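Local coordinates for DisA protein (Sorangium cellulosum, PDB 6CCA) that probably transfers methyl groups to a carbon of the growing polyketide chain, producing a gem-dimethyl group on the disorazol assembly line, at residues P39-G44 against L209-D214; A198-E203 against L390-G395; A215-L220 against A250-Y255. All blocks are in the same frame, centred on the assembly; numbering follows the deposited sequence.

How the contacts relate
From the N terminus, residues 39-44, the last residues of helix 34-41 and the loop after it, meet 209-214 after 164 intervening residues, mostly helical, closing contact 1. By then the chain has passed 198-203, whose partner 390-395 comes much later, so contacts 1 and 2 cross. Contact 3 follows contact 1 in series, closing a loop of only 29 residues between 215-220 and 250-255, and lies wholly within the span of contact 2. All three use helix 196-216 or the turn that follows it, tying it to the N-terminal segment, the C-terminal strands and the methyltransferase sheet. Contacts 1 and 2 also touch directly, where Pro43 CG lies 3.6 Å from His392 NE2.

Contact 1. Residues P39-G44 against L209-D214; sequences PRIQPG and LLVFLD
Ile41 and Val211 meet through aliphatic branches alone, with no flat group between them; the guanidinium of Arg40 leads away, and the Phe212 ring, turned from the contact, meets Trp331 edge-to-face. The Gln42 amide is held by its NE2, which donates to Pro43 O at 2.9 Å, in the carbonyl plane and on a lone pair, and also bonds Gln391 O. Across the contact the two branched side chains cross at a slant. Ile41 CG1 rests against Val211 CG2 at 3.9 Å, and its terminal CD1 reaches Val211 CG1 at 4.0 Å, so both valine methyls are engaged by one isoleucine. Val211 CG1 stands anti to its backbone N (chi1 159°), which leaves CG2 beside that N and near Arg40, whose CB lies 4.2 Å from CG2. Of the arginine side chain CB alone touches the valine; beyond it the extended chain carries the guanidinium away from the helix. The patch is small, 137 Å² in all, and purely apolar. Ile41 also packs on Leu390 and Ser208. On other sides of helix 196-216, Leu209 and Phe212 touch Val302 of strand 300-306, and Leu210 and Leu213 touch Leu246 of helix 239-246, placing the helix between the N-terminal segment and the central sheet.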
ATOM      1  N   PRO A  39     -14.535 -18.579   0.211  1.00 20.45           N
ATOM      2  CA  PRO A  39     -14.080 -19.669  -0.708  1.00 20.81           C
ATOM      3  C   PRO A  39     -14.252 -19.418  -2.205  1.00 22.89           C
ATOM      4  O   PRO A  39     -13.542 -19.992  -2.964  1.00 23.44           O
ATOM      5  CB  PRO A  39     -14.958 -20.921  -0.241  1.00 22.89           C
ATOM      6  CG  PRO A  39     -15.459 -20.552   1.089  1.00 22.95           C
ATOM      7  CD  PRO A  39     -15.613 -19.017   1.117  1.00 22.28           C
ATOM      8  N   ARG A  40     -15.184 -18.578  -2.650  1.00 20.69           N
ATOM      9  CA  ARG A  40     -15.339 -18.232  -4.033  1.00 20.32           C
ATOM     10  C   ARG A  40     -14.291 -17.212  -4.485  1.00 20.81           C
ATOM     11  O   ARG A  40     -14.155 -16.983  -5.665  1.00 24.15           O
ATOM     12  CB  ARG A  40     -16.713 -17.642  -4.284  1.00 24.52           C
ATOM     13  CG  ARG A  40     -17.841 -18.657  -4.059  1.00 30.74           C
ATOM     14  CD  ARG A  40     -19.236 -18.066  -4.138  1.00 36.58           C
ATOM     15  NE  ARG A  40     -20.269 -19.135  -3.945  1.00 51.21           N
ATOM     16  CZ  ARG A  40     -21.212 -19.209  -2.974  1.00 54.51           C
ATOM     17  NH1 ARG A  40     -21.357 -18.278  -2.042  1.00 49.29           N
ATOM     18  NH2 ARG A  40     -22.062 -20.247  -2.940  1.00 54.93           N
ATOM     19  N   ILE A  41     -13.574 -16.605  -3.532  1.00 18.69           N
ATOM     20  CA  ILE A  41     -12.556 -15.562  -3.859  1.00 18.61           C
ATOM     21  C   ILE A  41     -11.136 -16.122  -3.682  1.00 19.63           C
ATOM     22  O   ILE A  41     -10.242 -15.772  -4.435  1.00 18.42           O
ATOM     23  CB  ILE A  41     -12.801 -14.325  -2.961  1.00 17.09           C
ATOM     24  CG1 ILE A  41     -14.196 -13.734  -3.200  1.00 17.57           C
ATOM     25  CG2 ILE A  41     -11.709 -13.269  -3.118  1.00 19.40           C
ATOM     26  CD1 ILE A  41     -14.627 -12.831  -2.069  1.00 17.68           C
ATOM     27  N   GLN A  42     -10.965 -16.938  -2.647  1.00 19.81           N
ATOM     28  CA  GLN A  42      -9.670 -17.537  -2.332  1.00 21.11           C
ATOM     29  C   GLN A  42      -9.018 -18.127  -3.557  1.00 20.35           C
ATOM     30  O   GLN A  42      -9.578 -19.012  -4.213  1.00 21.15           O
ATOM     31  CB  GLN A  42      -9.870 -18.644  -1.301  1.00 22.14           C
ATOM     32  CG  GLN A  42      -8.648 -19.434  -0.909  1.00 19.89           C
ATOM     33  CD  GLN A  42      -7.484 -18.595  -0.443  1.00 19.22           C
ATOM     34  OE1 GLN A  42      -7.580 -17.803   0.491  1.00 19.73           O
ATOM     35  NE2 GLN A  42      -6.353 -18.796  -1.094  1.00 19.07           N
ATOM     36  N   PRO A  43      -7.807 -17.665  -3.892  1.00 19.41           N
ATOM     37  CA  PRO A  43      -7.153 -18.284  -5.027  1.00 20.85           C
ATOM     38  C   PRO A  43      -6.838 -19.779  -4.749  1.00 19.98           C
ATOM     39  O   PRO A  43      -6.436 -20.134  -3.644  1.00 19.63           O
ATOM     40  CB  PRO A  43      -5.852 -17.497  -5.171  1.00 20.12           C
ATOM     41  CG  PRO A  43      -5.715 -16.660  -4.010  1.00 22.86           C
ATOM     42  CD  PRO A  43      -7.067 -16.521  -3.365  1.00 21.12           C
ATOM     43  N   GLY A  44      -6.933 -20.582  -5.789  1.00 24.97           N
ATOM     44  CA  GLY A  44      -6.519 -21.973  -5.702  1.00 23.85           C
ATOM     45  C   GLY A  44      -5.007 -22.194  -5.759  1.00 27.16           C
ATOM     46  O   GLY A  44      -4.217 -21.266  -5.972  1.00 21.89           O
ATOM     47  N   LEU A 209     -15.348  -8.040  -5.436  1.00 15.29           N
ATOM     48  CA  LEU A 209     -16.477  -7.198  -5.699  1.00 16.79           C
ATOM     49  C   LEU A 209     -17.543  -7.926  -6.515  1.00 18.23           C
ATOM     50  O   LEU A 209     -18.755  -7.771  -6.269  1.00 18.42           O
ATOM     51  CB  LEU A 209     -16.033  -5.887  -6.402  1.00 16.50           C
ATOM     52  CG  LEU A 209     -15.035  -5.022  -5.621  1.00 18.95           C
ATOM     53  CD1 LEU A 209     -14.639  -3.840  -6.530  1.00 20.77           C
ATOM     54  CD2 LEU A 209     -15.508  -4.513  -4.273  1.00 19.09           C
ATOM     55  N   LEU A 210     -17.111  -8.692  -7.508  1.00 17.84           N
ATOM     56  CA  LEU A 210     -18.033  -9.397  -8.351  1.00 19.79           C
ATOM     57  C   LEU A 210     -18.735 -10.498  -7.581  1.00 20.05           C
ATOM     58  O   LEU A 210     -19.939 -10.748  -7.798  1.00 21.89           O
ATOM     59  CB  LEU A 210     -17.293  -9.938  -9.549  1.00 19.44           C
ATOM     60  CG  LEU A 210     -16.881  -8.855 -10.558  1.00 21.85           C
ATOM     61  CD1 LEU A 210     -16.171  -9.465 -11.729  1.00 23.23           C
ATOM     62  CD2 LEU A 210     -18.037  -8.027 -11.092  1.00 25.92           C
ATOM     63  N   VAL A 211     -18.027 -11.139  -6.646  1.00 20.63           N
ATOM     64  CA  VAL A 211     -18.688 -12.160  -5.800  1.00 19.12           C
ATOM     65  C   VAL A 211     -19.739 -11.509  -4.919  1.00 19.96           C
ATOM     66  O   VAL A 211     -20.885 -12.005  -4.732  1.00 19.57           O
ATOM     67  CB  VAL A 211     -17.623 -12.942  -5.022  1.00 19.84           C
ATOM     68  CG1 VAL A 211     -18.189 -13.644  -3.786  1.00 19.60           C
ATOM     69  CG2 VAL A 211     -16.939 -13.870  -6.010  1.00 19.72           C
ATOM     70  N   PHE A 212     -19.421 -10.337  -4.437  1.00 19.67           N
ATOM     71  CA  PHE A 212     -20.401  -9.596  -3.643  1.00 19.41           C
ATOM     72  C   PHE A 212     -21.638  -9.284  -4.467  1.00 19.48           C
ATOM     73  O   PHE A 212     -22.790  -9.524  -4.016  1.00 19.44           O
ATOM     74  CB  PHE A 212     -19.788  -8.308  -3.090  1.00 18.68           C
ATOM     75  CG  PHE A 212     -20.701  -7.577  -2.179  1.00 18.42           C
ATOM     76  CD1 PHE A 212     -21.655  -6.731  -2.657  1.00 18.13           C
ATOM     77  CD2 PHE A 212     -20.661  -7.853  -0.811  1.00 18.88           C
ATOM     78  CE1 PHE A 212     -22.485  -6.078  -1.750  1.00 19.31           C
ATOM     79  CE2 PHE A 212     -21.479  -7.209   0.083  1.00 20.99           C
ATOM     80  CZ  PHE A 212     -22.410  -6.326  -0.402  1.00 18.52           C
ATOM     81  N   LEU A 213     -21.432  -8.749  -5.642  1.00 19.39           N
ATOM     82  CA  LEU A 213     -22.534  -8.369  -6.493  1.00 21.88           C
ATOM     83  C   LEU A 213     -23.372  -9.580  -6.874  1.00 24.86           C
ATOM     84  O   LEU A 213     -24.558  -9.511  -6.880  1.00 25.89           O
ATOM     85  CB  LEU A 213     -22.069  -7.600  -7.723  1.00 23.04           C
ATOM     86  CG  LEU A 213     -21.613  -6.187  -7.388  1.00 24.28           C
ATOM     87  CD1 LEU A 213     -20.724  -5.578  -8.437  1.00 27.34           C
ATOM     88  CD2 LEU A 213     -22.787  -5.288  -7.175  1.00 27.52           C
ATOM     89  N   ASP A 214     -22.720 -10.674  -7.174  1.00 23.69           N
ATOM     90  CA  ASP A 214     -23.435 -11.877  -7.557  1.00 30.10           C
ATOM     91  C   ASP A 214     -24.323 -12.363  -6.446  1.00 28.53           C
ATOM     92  O   ASP A 214     -25.361 -12.846  -6.690  1.00 32.23           O
ATOM     93  CB  ASP A 214     -22.494 -12.990  -7.915  1.00 31.56           C
ATOM     94  CG  ASP A 214     -21.920 -12.843  -9.274  1.00 35.45           C
ATOM     95  OD1 ASP A 214     -22.430 -12.083 -10.108  1.00 37.49           O
ATOM     96  OD2 ASP A 214     -20.922 -13.511  -9.483  1.00 44.73           O
TER

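Contact 2. Residues A198-E203 against L390-G395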
ATOM      1  N   ALA A 198       1.394  -7.207  -8.736  1.00 15.08           N
ATOM      2  CA  ALA A 198       0.336  -6.178  -8.601  1.00 15.67           C
ATOM      3  C   ALA A 198      -0.992  -6.700  -9.256  1.00 17.47           C
ATOM      4  O   ALA A 198      -2.100  -6.508  -8.719  1.00 15.42           O
ATOM      5  CB  ALA A 198       0.720  -4.832  -9.203  1.00 17.02           C
ATOM      6  N   ASP A 199      -0.867  -7.291 -10.443  1.00 15.02           N
ATOM      7  CA  ASP A 199      -2.056  -7.743 -11.148  1.00 15.88           C
ATOM      8  C   ASP A 199      -2.748  -8.856 -10.424  1.00 14.95           C
ATOM      9  O   ASP A 199      -3.974  -8.880 -10.380  1.00 17.49           O
ATOM     10  CB  ASP A 199      -1.702  -8.201 -12.577  1.00 17.87           C
ATOM     11  CG  ASP A 199      -1.342  -7.044 -13.490  1.00 19.19           C
ATOM     12  OD1 ASP A 199      -1.640  -5.879 -13.170  1.00 20.23           O
ATOM     13  OD2 ASP A 199      -0.759  -7.357 -14.546  1.00 19.94           O
ATOM     14  N   HIS A 200      -2.011  -9.724  -9.759  1.00 15.07           N
ATOM     15  CA  HIS A 200      -2.620 -10.814  -8.992  1.00 14.64           C
ATOM     16  C   HIS A 200      -3.554 -10.239  -7.907  1.00 14.60           C
ATOM     17  O   HIS A 200      -4.735 -10.626  -7.757  1.00 15.73           O
ATOM     18  CB  HIS A 200      -1.543 -11.657  -8.343  1.00 16.13           C
ATOM     19  CG  HIS A 200      -2.078 -12.622  -7.366  1.00 18.72           C
ATOM     20  ND1 HIS A 200      -2.401 -13.917  -7.702  1.00 20.08           N
ATOM     21  CD2 HIS A 200      -2.378 -12.487  -6.055  1.00 19.72           C
ATOM     22  CE1 HIS A 200      -2.848 -14.550  -6.621  1.00 20.98           C
ATOM     23  NE2 HIS A 200      -2.834 -13.704  -5.612  1.00 19.06           N
ATOM     24  N   PHE A 201      -3.033  -9.318  -7.142  1.00 14.12           N
ATOM     25  CA  PHE A 201      -3.839  -8.657  -6.118  1.00 14.19           C
ATOM     26  C   PHE A 201      -4.957  -7.747  -6.651  1.00 12.74           C
ATOM     27  O   PHE A 201      -6.020  -7.710  -6.044  1.00 13.39           O
ATOM     28  CB  PHE A 201      -2.988  -8.026  -5.016  1.00 13.90           C
ATOM     29  CG  PHE A 201      -2.197  -9.062  -4.269  1.00 14.56           C
ATOM     30  CD1 PHE A 201      -2.776  -9.844  -3.306  1.00 14.57           C
ATOM     31  CD2 PHE A 201      -0.844  -9.280  -4.600  1.00 13.34           C
ATOM     32  CE1 PHE A 201      -2.004 -10.788  -2.636  1.00 13.19           C
ATOM     33  CE2 PHE A 201      -0.115 -10.268  -3.985  1.00 14.85           C
ATOM     34  CZ  PHE A 201      -0.737 -11.039  -3.021  1.00 14.34           C
ATOM     35  N   ASN A 202      -4.715  -7.053  -7.760  1.00 14.27           N
ATOM     36  CA  ASN A 202      -5.763  -6.239  -8.422  1.00 14.46           C
ATOM     37  C   ASN A 202      -6.946  -7.119  -8.809  1.00 14.99           C
ATOM     38  O   ASN A 202      -8.141  -6.783  -8.613  1.00 15.00           O
ATOM     39  CB  ASN A 202      -5.194  -5.535  -9.669  1.00 14.23           C
ATOM     40  CG  ASN A 202      -4.220  -4.413  -9.352  1.00 16.26           C
ATOM     41  OD1 ASN A 202      -4.205  -3.868  -8.257  1.00 18.20           O
ATOM     42  ND2 ASN A 202      -3.470  -3.993 -10.369  1.00 17.81           N
ATOM     43  N   GLU A 203      -6.628  -8.312  -9.278  1.00 15.20           N
ATOM     44  CA  GLU A 203      -7.644  -9.244  -9.720  1.00 17.54           C
ATOM     45  C   GLU A 203      -8.411  -9.823  -8.564  1.00 15.80           C
ATOM     46  O   GLU A 203      -9.625  -9.974  -8.704  1.00 15.07           O
ATOM     47  CB  GLU A 203      -7.080 -10.336 -10.642  1.00 17.89           C
ATOM     48  CG  GLU A 203      -6.598  -9.765 -11.981  1.00 22.23           C
ATOM     49  CD  GLU A 203      -7.705  -9.183 -12.882  1.00 28.08           C
ATOM     50  OE1 GLU A 203      -8.901  -9.532 -12.769  1.00 31.08           O
ATOM     51  OE2 GLU A 203      -7.367  -8.298 -13.694  1.00 34.29           O
ATOM     52  N   LEU A 390      -6.518 -13.243   2.754  1.00 16.77           N
ATOM     53  CA  LEU A 390      -6.573 -14.395   1.844  1.00 18.22           C
ATOM     54  C   LEU A 390      -5.281 -15.237   2.010  1.00 19.36           C
ATOM     55  O   LEU A 390      -4.272 -14.735   2.503  1.00 19.55           O
ATOM     56  CB  LEU A 390      -6.838 -13.964   0.438  1.00 19.31           C
ATOM     57  CG  LEU A 390      -8.220 -13.353   0.235  1.00 20.61           C
ATOM     58  CD1 LEU A 390      -8.355 -12.880  -1.176  1.00 23.11           C
ATOM     59  CD2 LEU A 390      -9.304 -14.382   0.603  1.00 23.57           C
ATOM     60  N   GLN A 391      -5.344 -16.519   1.671  1.00 18.90           N
ATOM     61  CA  GLN A 391      -4.215 -17.427   1.925  1.00 19.07           C
ATOM     62  C   GLN A 391      -3.384 -17.522   0.669  1.00 16.81           C
ATOM     63  O   GLN A 391      -3.918 -17.677  -0.418  1.00 17.55           O
ATOM     64  CB  GLN A 391      -4.765 -18.847   2.292  1.00 22.78           C
ATOM     65  CG  GLN A 391      -5.604 -18.841   3.518  1.00 31.62           C
ATOM     66  CD  GLN A 391      -6.204 -20.231   3.776  1.00 40.62           C
ATOM     67  OE1 GLN A 391      -7.424 -20.485   3.547  1.00 48.53           O
ATOM     68  NE2 GLN A 391      -5.340 -21.158   4.204  1.00 43.27           N
ATOM     69  N   HIS A 392      -2.068 -17.450   0.826  1.00 18.14           N
ATOM     70  CA  HIS A 392      -1.119 -17.577  -0.264  1.00 17.97           C
ATOM     71  C   HIS A 392       0.033 -18.440   0.140  1.00 20.33           C
ATOM     72  O   HIS A 392       1.194 -18.018   0.178  1.00 18.84           O
ATOM     73  CB  HIS A 392      -0.616 -16.192  -0.728  1.00 19.32           C
ATOM     74  CG  HIS A 392      -1.670 -15.411  -1.430  1.00 17.11           C
ATOM     75  ND1 HIS A 392      -2.567 -14.640  -0.739  1.00 18.54           N
ATOM     76  CD2 HIS A 392      -2.008 -15.313  -2.725  1.00 18.00           C
ATOM     77  CE1 HIS A 392      -3.419 -14.100  -1.591  1.00 18.57           C
ATOM     78  NE2 HIS A 392      -3.095 -14.484  -2.801  1.00 17.15           N
ATOM     79  N   SER A 393      -0.285 -19.692   0.478  1.00 21.89           N
ATOM     80  CA  SER A 393       0.795 -20.602   0.964  1.00 24.03           C
ATOM     81  C   SER A 393       0.779 -21.966   0.292  1.00 25.62           C
ATOM     82  O   SER A 393      -0.275 -22.476  -0.119  1.00 24.83           O
ATOM     83  CB  SER A 393       0.768 -20.727   2.506  1.00 30.52           C
ATOM     84  OG  SER A 393      -0.495 -21.137   2.917  1.00 40.26           O
ATOM     85  N   ASP A 394       1.981 -22.484   0.086  1.00 27.80           N
ATOM     86  CA  ASP A 394       2.154 -23.763  -0.579  1.00 35.62           C
ATOM     87  C   ASP A 394       3.244 -24.510   0.188  1.00 39.43           C
ATOM     88  O   ASP A 394       4.459 -24.256  -0.022  1.00 32.25           O
ATOM     89  CB  ASP A 394       2.640 -23.504  -1.970  1.00 35.29           C
ATOM     90  CG  ASP A 394       3.046 -24.769  -2.701  1.00 42.52           C
ATOM     91  OD1 ASP A 394       2.475 -25.824  -2.403  1.00 38.56           O
ATOM     92  OD2 ASP A 394       3.903 -24.713  -3.617  1.00 36.78           O
ATOM     93  N   GLY A 395       2.795 -25.352   1.123  1.00 42.39           N
ATOM     94  CA  GLY A 395       3.692 -26.012   2.046  1.00 40.51           C
ATOM     95  C   GLY A 395       4.445 -25.053   2.942  1.00 40.31           C
ATOM     96  O   GLY A 395       3.819 -24.240   3.650  1.00 41.53           O
TER
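An aromatic cluster of His200, Phe201 and His392 joins the first part of helix 196-216 to the chain that leads from strand 387-389 into the hairpin strand 393-394. The two imidazoles approach from opposite directions and share a hydrogen bond between His200 NE2 and His392 NE2, 2.9 Å long and nearly straight at 163°; either nitrogen could be the donor. His392 NE2 lies close to the plane of the His200 ring, at its edge, and the rings meet rim to rim with their planes turned by 71°. With CG anti to the backbone N (chi1 170°), the His200 side chain extends off the helix toward its partner. Phe201 completes the group, its ring inclined obliquely to that of His392: CZ sits 4.2 Å above the His392 plane, offset toward the rim, while Phe201 CE1 is 3.8 Å from His392 CE1. His200 CD2 in turn lies 3.6 Å above the centre of the Phe201 ring, so the phenyl group touches both histidines. Leu51 of helix 45-52 packs on both histidines. Phe201 also leans on strand 402-409, which runs antiparallel to 330-337, as the last strand does in class I methyltransferases.

Contact 3. Residues A215-L220 against A250-Y255; sequences ARVPHL and ARHLEY
Val217 and Leu220 pack on His252 beside the parallel strands 226-231 and 253-257, which helix 239-246 connects in a beta-alpha-beta crossover of the Rossmann-like methyltransferase fold. Val217 brings both methyls to the imidazole. CG1 lies over one face, 3.9 Å from the ring centroid and 21° off the normal, a CH-pi contact displaced toward the rim, while CG2 comes to 3.5 Å from His252 ND1. Leu220 arrives obliquely, its CD1 at 3.6 Å from His252 CB, so the valine covers the ring and the leucine the stem. In the next shell, Val217 opens a 3-10 turn in which Leu220 N donates to Val217 O, consistent with both side chains reaching the same histidine. His252 is placed by its backbone bonding to Ile226, the residue on which Leu220 also packs, and its chi1 of 19° brings CG close to eclipsing the backbone N, an unusual torsion that suggests some strain. Further out, Arg216 forms a salt bridge with Asp301 of strand 300-306. The neighbouring Arg251 curls round so that His252 NE2 lies 3.3 Å above the centre of the Arg251 guanidinium.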
ATOM      1  N   ALA A 215     -23.878 -12.249  -5.224  1.00 24.48           N
ATOM      2  CA  ALA A 215     -24.690 -12.606  -4.084  1.00 26.74           C
ATOM      3  C   ALA A 215     -25.877 -11.693  -3.804  1.00 30.49           C
ATOM      4  O   ALA A 215     -26.898 -12.152  -3.422  1.00 28.49           O
ATOM      5  CB  ALA A 215     -23.836 -12.701  -2.851  1.00 28.45           C
ATOM      6  N   ARG A 216     -25.719 -10.404  -3.987  1.00 24.09           N
ATOM      7  CA  ARG A 216     -26.734  -9.454  -3.596  1.00 26.34           C
ATOM      8  C   ARG A 216     -27.707  -9.114  -4.698  1.00 27.90           C
ATOM      9  O   ARG A 216     -28.871  -8.859  -4.430  1.00 30.35           O
ATOM     10  CB  ARG A 216     -26.102  -8.119  -3.213  1.00 30.53           C
ATOM     11  CG  ARG A 216     -25.223  -8.157  -1.981  1.00 32.05           C
ATOM     12  CD  ARG A 216     -25.931  -8.321  -0.649  1.00 38.91           C
ATOM     13  NE  ARG A 216     -27.288  -7.801  -0.573  1.00 42.17           N
ATOM     14  CZ  ARG A 216     -27.648  -6.532  -0.430  1.00 45.36           C
ATOM     15  NH1 ARG A 216     -26.745  -5.537  -0.364  1.00 52.34           N
ATOM     16  NH2 ARG A 216     -28.945  -6.268  -0.375  1.00 42.89           N
ATOM     17  N   VAL A 217     -27.223  -9.017  -5.923  1.00 27.06           N
ATOM     18  CA  VAL A 217     -28.059  -8.488  -7.025  1.00 32.69           C
ATOM     19  C   VAL A 217     -29.383  -9.240  -7.118  1.00 36.24           C
ATOM     20  O   VAL A 217     -30.438  -8.595  -7.227  1.00 33.52           O
ATOM     21  CB  VAL A 217     -27.333  -8.499  -8.381  1.00 36.59           C
ATOM     22  CG1 VAL A 217     -28.284  -8.500  -9.565  1.00 38.98           C
ATOM     23  CG2 VAL A 217     -26.429  -7.272  -8.454  1.00 37.25           C
ATOM     24  N   PRO A 218     -29.343 -10.569  -6.999  1.00 38.86           N
ATOM     25  CA  PRO A 218     -30.601 -11.314  -7.117  1.00 44.97           C
ATOM     26  C   PRO A 218     -31.667 -10.902  -6.133  1.00 47.01           C
ATOM     27  O   PRO A 218     -32.837 -11.086  -6.433  1.00 45.80           O
ATOM     28  CB  PRO A 218     -30.175 -12.756  -6.827  1.00 44.65           C
ATOM     29  CG  PRO A 218     -28.830 -12.810  -7.459  1.00 44.56           C
ATOM     30  CD  PRO A 218     -28.199 -11.499  -7.002  1.00 43.64           C
ATOM     31  N   HIS A 219     -31.271 -10.374  -4.973  1.00 43.69           N
ATOM     32  CA  HIS A 219     -32.206  -9.993  -3.952  1.00 40.99           C
ATOM     33  C   HIS A 219     -32.553  -8.524  -3.896  1.00 41.81           C
ATOM     34  O   HIS A 219     -33.278  -8.109  -3.001  1.00 45.33           O
ATOM     35  CB  HIS A 219     -31.706 -10.486  -2.631  1.00 43.79           C
ATOM     36  CG  HIS A 219     -31.470 -11.951  -2.639  1.00 54.61           C
ATOM     37  ND1 HIS A 219     -30.205 -12.504  -2.710  1.00 60.89           N
ATOM     38  CD2 HIS A 219     -32.337 -12.988  -2.674  1.00 59.47           C
ATOM     39  CE1 HIS A 219     -30.302 -13.822  -2.749  1.00 62.20           C
ATOM     40  NE2 HIS A 219     -31.584 -14.142  -2.719  1.00 62.51           N
ATOM     41  N   LEU A 220     -32.108  -7.730  -4.861  1.00 37.74           N
ATOM     42  CA  LEU A 220     -32.436  -6.321  -4.845  1.00 40.28           C
ATOM     43  C   LEU A 220     -33.901  -6.078  -5.202  1.00 44.04           C
ATOM     44  O   LEU A 220     -34.419  -6.728  -6.089  1.00 44.06           O
ATOM     45  CB  LEU A 220     -31.580  -5.581  -5.859  1.00 37.56           C
ATOM     46  CG  LEU A 220     -30.070  -5.537  -5.476  1.00 35.48           C
ATOM     47  CD1 LEU A 220     -29.320  -4.980  -6.656  1.00 32.59           C
ATOM     48  CD2 LEU A 220     -29.811  -4.688  -4.212  1.00 33.12           C
ATOM     49  N   ALA A 250     -23.941  -2.051 -14.201  1.00 23.11           N
ATOM     50  CA  ALA A 250     -24.210  -0.637 -14.091  1.00 23.06           C
ATOM     51  C   ALA A 250     -25.619  -0.339 -13.610  1.00 27.03           C
ATOM     52  O   ALA A 250     -25.797   0.570 -12.820  1.00 26.73           O
ATOM     53  CB  ALA A 250     -23.911   0.071 -15.382  1.00 24.69           C
ATOM     54  N   ARG A 251     -26.623  -1.105 -14.016  1.00 28.84           N
ATOM     55  CA  ARG A 251     -28.004  -0.706 -13.679  1.00 38.68           C
ATOM     56  C   ARG A 251     -28.368  -0.846 -12.208  1.00 36.13           C
ATOM     57  O   ARG A 251     -29.268  -0.138 -11.710  1.00 34.21           O
ATOM     58  CB  ARG A 251     -29.012  -1.392 -14.614  1.00 45.99           C
ATOM     59  CG  ARG A 251     -29.704  -2.653 -14.121  1.00 58.28           C
ATOM     60  CD  ARG A 251     -30.475  -3.284 -15.291  1.00 66.95           C
ATOM     61  NE  ARG A 251     -30.651  -4.726 -15.108  1.00 81.23           N
ATOM     62  CZ  ARG A 251     -29.678  -5.641 -15.199  1.00 78.63           C
ATOM     63  NH1 ARG A 251     -28.425  -5.293 -15.470  1.00 74.72           N
ATOM     64  NH2 ARG A 251     -29.960  -6.926 -15.004  1.00 82.70           N
ATOM     65  N   HIS A 252     -27.668  -1.704 -11.478  1.00 33.33           N
ATOM     66  CA  HIS A 252     -27.881  -1.716 -10.019  1.00 37.19           C
ATOM     67  C   HIS A 252     -26.666  -1.311  -9.183  1.00 27.88           C
ATOM     68  O   HIS A 252     -26.535  -1.709  -8.052  1.00 29.49           O
ATOM     69  CB  HIS A 252     -28.451  -3.038  -9.549  1.00 42.18           C
ATOM     70  CG  HIS A 252     -28.262  -4.136 -10.522  1.00 49.13           C
ATOM     71  ND1 HIS A 252     -27.031  -4.701 -10.761  1.00 54.99           N
ATOM     72  CD2 HIS A 252     -29.146  -4.781 -11.320  1.00 53.42           C
ATOM     73  CE1 HIS A 252     -27.158  -5.635 -11.688  1.00 55.33           C
ATOM     74  NE2 HIS A 252     -28.432  -5.709 -12.035  1.00 54.75           N
ATOM     75  N   LEU A 253     -25.830  -0.468  -9.730  1.00 26.43           N
ATOM     76  CA  LEU A 253     -24.623  -0.067  -9.049  1.00 26.12           C
ATOM     77  C   LEU A 253     -24.472   1.448  -8.984  1.00 24.39           C
ATOM     78  O   LEU A 253     -24.757   2.164  -9.964  1.00 22.92           O
ATOM     79  CB  LEU A 253     -23.460  -0.754  -9.778  1.00 29.57           C
ATOM     80  CG  LEU A 253     -22.054  -0.386  -9.368  1.00 32.48           C
ATOM     81  CD1 LEU A 253     -21.812  -0.934  -7.982  1.00 33.77           C
ATOM     82  CD2 LEU A 253     -21.111  -1.000 -10.371  1.00 31.59           C
ATOM     83  N   GLU A 254     -24.041   1.947  -7.824  1.00 21.55           N
ATOM     84  CA  GLU A 254     -23.413   3.259  -7.733  1.00 22.31           C
ATOM     85  C   GLU A 254     -21.983   3.114  -7.158  1.00 22.01           C
ATOM     86  O   GLU A 254     -21.798   2.490  -6.108  1.00 18.44           O
ATOM     87  CB  GLU A 254     -24.158   4.176  -6.821  1.00 25.49           C
ATOM     88  CG  GLU A 254     -25.630   4.293  -6.993  1.00 33.03           C
ATOM     89  CD  GLU A 254     -26.175   5.065  -5.823  1.00 40.06           C
ATOM     90  OE1 GLU A 254     -26.557   4.449  -4.751  1.00 38.40           O
ATOM     91  OE2 GLU A 254     -26.012   6.284  -5.949  1.00 39.40           O
ATOM     92  N   TYR A 255     -20.996   3.731  -7.798  1.00 18.36           N
ATOM     93  CA  TYR A 255     -19.643   3.661  -7.350  1.00 16.54           C
ATOM     94  C   TYR A 255     -19.126   5.087  -7.044  1.00 17.88           C
ATOM     95  O   TYR A 255     -19.244   5.993  -7.860  1.00 19.24           O
ATOM     96  CB  TYR A 255     -18.828   2.998  -8.423  1.00 16.29           C
ATOM     97  CG  TYR A 255     -17.405   2.643  -8.092  1.00 14.72           C
ATOM     98  CD1 TYR A 255     -16.382   3.592  -8.069  1.00 14.68           C
ATOM     99  CD2 TYR A 255     -17.057   1.308  -7.865  1.00 15.31           C
ATOM    100  CE1 TYR A 255     -15.057   3.236  -7.784  1.00 15.08           C
ATOM    101  CE2 TYR A 255     -15.763   0.927  -7.559  1.00 13.69           C
ATOM    102  CZ  TYR A 255     -14.747   1.879  -7.534  1.00 14.43           C
ATOM    103  OH  TYR A 255     -13.454   1.446  -7.234  1.00 16.98           O
TER